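Local coordinates for SusD superfamily protein (PDB 3L22), which probably binds glycans at the outer membrane of Bacteroides fragilis, presumably for uptake by the cell, at residues I260-Y271 with F312-V322. Residues are numbered along the deposited sequence; the frame is centred on the assembly and turned at random.
Sequences IPNTQQSLAEYY and FTDAKTKLQWV
Lys318 reaches across to the 260-271 segment, its CB against Ile260 CG2 and its CD running past Ser266 OG, until NZ meets Glu269 OE1 at 2.8 Å in a salt bridge. Its CG lies beside the backbone N (chi1 -44°), and the extended chain beyond carries NZ to Glu269 and Pro261. The ammonium sits 51° out of the carboxylate plane, and NZ of Lys318 also donates to Pro261 O (2.9 Å), from above the carbonyl plane. Ser266 OG donates to the anti lone pair of Glu269 OE1 (2.7 Å), and Ser266 N comes in on the anti side too, tilted from the plane; Gln264 N binds OE2, so both oxygens are gripped and the carboxylate's rotation fixed. Ile260 crosses the lysine chain at about a right angle. At the Phe312 end of the contact Leu267 lays CD2 over the ring centre, a CH-pi contact 3.6 Å from the centroid, while Tyr240 meets Phe312 edge-to-face. Between these groups Ala268 CA lies 3.3 Å from Phe312 O in a CA-H...O contact. Glu269 N returns a bond to Ser266 OG, completing the capping box that starts helix 267-271, here with its glutamate also salt-bridged to the loop leading into strand 322-326.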
loop_
_atom_site.group_PDB
_atom_site.type_symbol
_atom_site.label_atom_id
_atom_site.label_comp_id
_atom_site.label_asym_id
_atom_site.label_seq_id
_atom_site.Cartn_x
_atom_site.Cartn_y
_atom_site.Cartn_z
ATOM N N ILE A 260 15.484 7.325 9.672
ATOM C CA ILE A 260 15.086 7.729 8.318
ATOM C C ILE A 260 15.807 6.886 7.239
ATOM O O ILE A 260 16.886 6.330 7.503
ATOM C CB ILE A 260 15.298 9.231 8.057
ATOM C CG1 ILE A 260 16.742 9.664 8.436
ATOM C CG2 ILE A 260 14.226 10.059 8.787
ATOM C CD1 ILE A 260 17.238 10.947 7.817
ATOM N N PRO A 261 15.241 6.811 6.024
ATOM C CA PRO A 261 15.926 6.052 4.991
ATOM C C PRO A 261 17.229 6.707 4.543
ATOM O O PRO A 261 17.415 7.904 4.665
ATOM C CB PRO A 261 14.916 6.021 3.840
ATOM C CG PRO A 261 13.553 6.303 4.452
ATOM C CD PRO A 261 13.927 7.289 5.558
ATOM N N ASN A 262 18.129 5.891 4.024
ATOM C CA ASN A 262 19.428 6.361 3.543
ATOM C C ASN A 262 19.296 7.058 2.150
ATOM O O ASN A 262 18.171 7.302 1.648
ATOM C CB ASN A 262 20.376 5.157 3.519
ATOM C CG ASN A 262 21.816 5.520 3.839
ATOM O OD1 ASN A 262 22.346 6.492 3.322
ATOM N ND2 ASN A 262 22.458 4.723 4.690
ATOM N N THR A 263 20.432 7.380 1.527
ATOM C CA THR A 263 20.462 8.171 0.293
ATOM C C THR A 263 19.575 7.639 -0.785
ATOM O O THR A 263 19.653 6.465 -1.114
ATOM C CB THR A 263 21.861 8.260 -0.263
ATOM O OG1 THR A 263 22.688 8.569 0.834
ATOM C CG2 THR A 263 21.981 9.362 -1.276
ATOM N N GLN A 264 18.723 8.537 -1.288
ATOM C CA GLN A 264 17.761 8.238 -2.334
ATOM C C GLN A 264 16.886 7.039 -2.041
ATOM O O GLN A 264 16.677 6.216 -2.888
ATOM C CB GLN A 264 18.461 8.110 -3.682
ATOM C CG GLN A 264 18.980 9.437 -4.136
ATOM C CD GLN A 264 19.464 9.402 -5.580
ATOM O OE1 GLN A 264 20.191 8.474 -5.996
ATOM N NE2 GLN A 264 19.058 10.419 -6.358
ATOM N N GLN A 265 16.418 6.928 -0.806
ATOM C CA GLN A 265 15.457 5.887 -0.456
ATOM C C GLN A 265 14.163 6.430 0.106
ATOM O O GLN A 265 13.244 5.676 0.268
ATOM C CB GLN A 265 16.086 4.926 0.534
ATOM C CG GLN A 265 17.238 4.147 -0.086
ATOM C CD GLN A 265 17.798 3.160 0.854
ATOM O OE1 GLN A 265 17.063 2.623 1.693
ATOM N NE2 GLN A 265 19.121 2.887 0.741
ATOM N N SER A 266 14.097 7.725 0.421
ATOM C CA SER A 266 12.893 8.281 0.999
ATOM C C SER A 266 11.942 8.777 -0.079
ATOM O O SER A 266 12.362 9.129 -1.185
ATOM C CB SER A 266 13.199 9.466 1.920
ATOM O OG SER A 266 13.703 10.562 1.180
ATOM N N LEU A 267 10.663 8.824 0.267
ATOM C CA LEU A 267 9.652 9.431 -0.580
ATOM C C LEU A 267 10.022 10.846 -1.048
ATOM O O LEU A 267 9.984 11.142 -2.263
ATOM C CB LEU A 267 8.314 9.476 0.158
ATOM C CG LEU A 267 7.394 8.267 -0.004
ATOM C CD1 LEU A 267 8.061 6.930 0.122
ATOM C CD2 LEU A 267 6.162 8.430 0.905
ATOM N N ALA A 268 10.399 11.703 -0.107
ATOM C CA ALA A 268 10.705 13.089 -0.436
ATOM C C ALA A 268 11.840 13.231 -1.428
ATOM O O ALA A 268 11.819 14.116 -2.288
ATOM C CB ALA A 268 10.979 13.939 0.865
ATOM N N GLU A 269 12.809 12.331 -1.342
ATOM C CA GLU A 269 13.931 12.364 -2.261
ATOM C C GLU A 269 13.522 12.056 -3.711
ATOM O O GLU A 269 14.202 12.494 -4.639
ATOM C CB GLU A 269 15.024 11.404 -1.807
ATOM C CG GLU A 269 15.805 11.967 -0.642
ATOM C CD GLU A 269 16.741 10.950 -0.068
ATOM O OE1 GLU A 269 16.268 9.966 0.546
ATOM O OE2 GLU A 269 17.947 11.108 -0.310
ATOM N N TYR A 270 12.405 11.364 -3.890
ATOM C CA TYR A 270 11.913 11.022 -5.231
ATOM C C TYR A 270 11.072 12.122 -5.897
ATOM O O TYR A 270 10.918 12.118 -7.117
ATOM C CB TYR A 270 11.163 9.654 -5.175
ATOM C CG TYR A 270 12.103 8.502 -5.322
ATOM C CD1 TYR A 270 13.043 8.242 -4.352
ATOM C CD2 TYR A 270 12.073 7.674 -6.427
ATOM C CE1 TYR A 270 13.925 7.209 -4.468
ATOM C CE2 TYR A 270 12.963 6.617 -6.545
ATOM C CZ TYR A 270 13.871 6.404 -5.552
ATOM O OH TYR A 270 14.768 5.409 -5.628
ATOM N N TYR A 271 10.539 13.057 -5.102
ATOM C CA TYR A 271 9.607 14.075 -5.578
ATOM C C TYR A 271 10.115 15.517 -5.482
ATOM O O TYR A 271 9.687 16.347 -6.272
ATOM C CB TYR A 271 8.289 14.002 -4.788
ATOM C CG TYR A 271 7.506 12.719 -5.039
ATOM C CD1 TYR A 271 6.859 12.516 -6.239
ATOM C CD2 TYR A 271 7.382 11.744 -4.053
ATOM C CE1 TYR A 271 6.137 11.374 -6.481
ATOM C CE2 TYR A 271 6.650 10.578 -4.271
ATOM C CZ TYR A 271 6.053 10.394 -5.504
ATOM O OH TYR A 271 5.350 9.257 -5.758
ATOM N N PHE A 312 5.266 15.058 -0.663
ATOM C CA PHE A 312 6.446 14.675 0.098
ATOM C C PHE A 312 7.627 15.425 -0.448
ATOM O O PHE A 312 8.243 14.971 -1.418
ATOM C CB PHE A 312 6.676 13.167 -0.053
ATOM C CG PHE A 312 5.498 12.350 0.379
ATOM C CD1 PHE A 312 5.266 12.121 1.729
ATOM C CD2 PHE A 312 4.636 11.795 -0.553
ATOM C CE1 PHE A 312 4.172 11.361 2.157
ATOM C CE2 PHE A 312 3.544 11.055 -0.147
ATOM C CZ PHE A 312 3.300 10.844 1.217
ATOM N N THR A 313 7.925 16.583 0.124
ATOM C CA THR A 313 9.042 17.368 -0.345
ATOM C C THR A 313 10.091 17.711 0.715
ATOM O O THR A 313 11.032 18.460 0.400
ATOM C CB THR A 313 8.563 18.637 -1.067
ATOM O OG1 THR A 313 7.785 19.412 -0.161
ATOM C CG2 THR A 313 7.716 18.249 -2.310
ATOM N N ASP A 314 10.002 17.147 1.931
ATOM C CA ASP A 314 11.021 17.465 2.909
ATOM C C ASP A 314 12.131 16.434 2.827
ATOM O O ASP A 314 12.147 15.430 3.570
ATOM C CB ASP A 314 10.423 17.578 4.309
ATOM C CG ASP A 314 11.477 17.934 5.364
ATOM O OD1 ASP A 314 12.702 18.109 5.041
ATOM O OD2 ASP A 314 11.070 18.006 6.550
ATOM N N ALA A 315 13.049 16.664 1.903
ATOM C CA ALA A 315 14.137 15.711 1.638
ATOM C C ALA A 315 15.278 15.965 2.620
ATOM O O ALA A 315 16.095 15.099 2.822
ATOM C CB ALA A 315 14.619 15.803 0.220
ATOM N N LYS A 316 15.304 17.136 3.236
ATOM C CA LYS A 316 16.309 17.473 4.223
ATOM C C LYS A 316 16.165 16.578 5.457
ATOM O O LYS A 316 17.133 15.961 5.851
ATOM C CB LYS A 316 16.181 18.940 4.611
ATOM C CG LYS A 316 17.329 19.486 5.471
ATOM C CD LYS A 316 17.191 21.013 5.723
ATOM N N THR A 317 14.970 16.479 6.042
ATOM C CA THR A 317 14.812 15.707 7.289
ATOM C C THR A 317 14.297 14.294 7.059
ATOM O O THR A 317 14.585 13.397 7.838
ATOM C CB THR A 317 13.868 16.405 8.262
ATOM O OG1 THR A 317 12.521 16.245 7.790
ATOM C CG2 THR A 317 14.282 17.930 8.483
ATOM N N LYS A 318 13.545 14.123 5.986
ATOM C CA LYS A 318 12.905 12.879 5.606
ATOM C C LYS A 318 11.879 12.412 6.653
ATOM O O LYS A 318 11.514 11.207 6.699
ATOM C CB LYS A 318 13.918 11.772 5.276
ATOM C CG LYS A 318 15.089 12.192 4.419
ATOM C CD LYS A 318 15.889 10.954 3.932
ATOM C CE LYS A 318 17.343 11.243 3.508
ATOM N NZ LYS A 318 17.934 10.031 2.799
ATOM N N LEU A 319 11.370 13.353 7.458
ATOM C CA LEU A 319 10.555 12.976 8.632
ATOM C C LEU A 319 9.083 12.734 8.295
ATOM O O LEU A 319 8.320 12.321 9.160
ATOM C CB LEU A 319 10.658 14.013 9.733
ATOM C CG LEU A 319 11.985 14.042 10.485
ATOM C CD1 LEU A 319 12.135 15.319 11.292
ATOM C CD2 LEU A 319 12.068 12.783 11.387
ATOM N N GLN A 320 8.666 12.976 7.062
ATOM C CA GLN A 320 7.255 12.781 6.735
ATOM C C GLN A 320 6.880 11.308 6.834
ATOM O O GLN A 320 7.589 10.430 6.305
ATOM C CB GLN A 320 6.911 13.343 5.370
ATOM C CG GLN A 320 6.984 14.875 5.346
ATOM C CD GLN A 320 6.975 15.495 3.923
ATOM O OE1 GLN A 320 7.890 15.272 3.096
ATOM N NE2 GLN A 320 5.962 16.309 3.655
ATOM N N TRP A 321 5.786 11.039 7.531
ATOM C CA TRP A 321 5.264 9.677 7.657
ATOM C C TRP A 321 4.692 9.156 6.328
ATOM O O TRP A 321 4.222 9.938 5.492
ATOM C CB TRP A 321 4.160 9.649 8.702
ATOM C CG TRP A 321 4.601 9.881 10.129
ATOM C CD1 TRP A 321 5.774 10.456 10.575
ATOM C CD2 TRP A 321 3.828 9.617 11.288
ATOM N NE1 TRP A 321 5.790 10.498 11.941
ATOM C CE2 TRP A 321 4.603 9.997 12.409
ATOM C CE3 TRP A 321 2.555 9.072 11.502
ATOM C CZ2 TRP A 321 4.128 9.889 13.717
ATOM C CZ3 TRP A 321 2.094 8.961 12.825
ATOM C CH2 TRP A 321 2.890 9.349 13.900
ATOM N N VAL A 322 4.806 7.841 6.122
ATOM C CA VAL A 322 4.282 7.170 4.968
ATOM C C VAL A 322 2.874 6.700 5.334
ATOM O O VAL A 322 2.706 5.863 6.225
ATOM C CB VAL A 322 5.191 6.006 4.559
ATOM C CG1 VAL A 322 4.634 5.221 3.307
ATOM C CG2 VAL A 322 6.615 6.570 4.298
#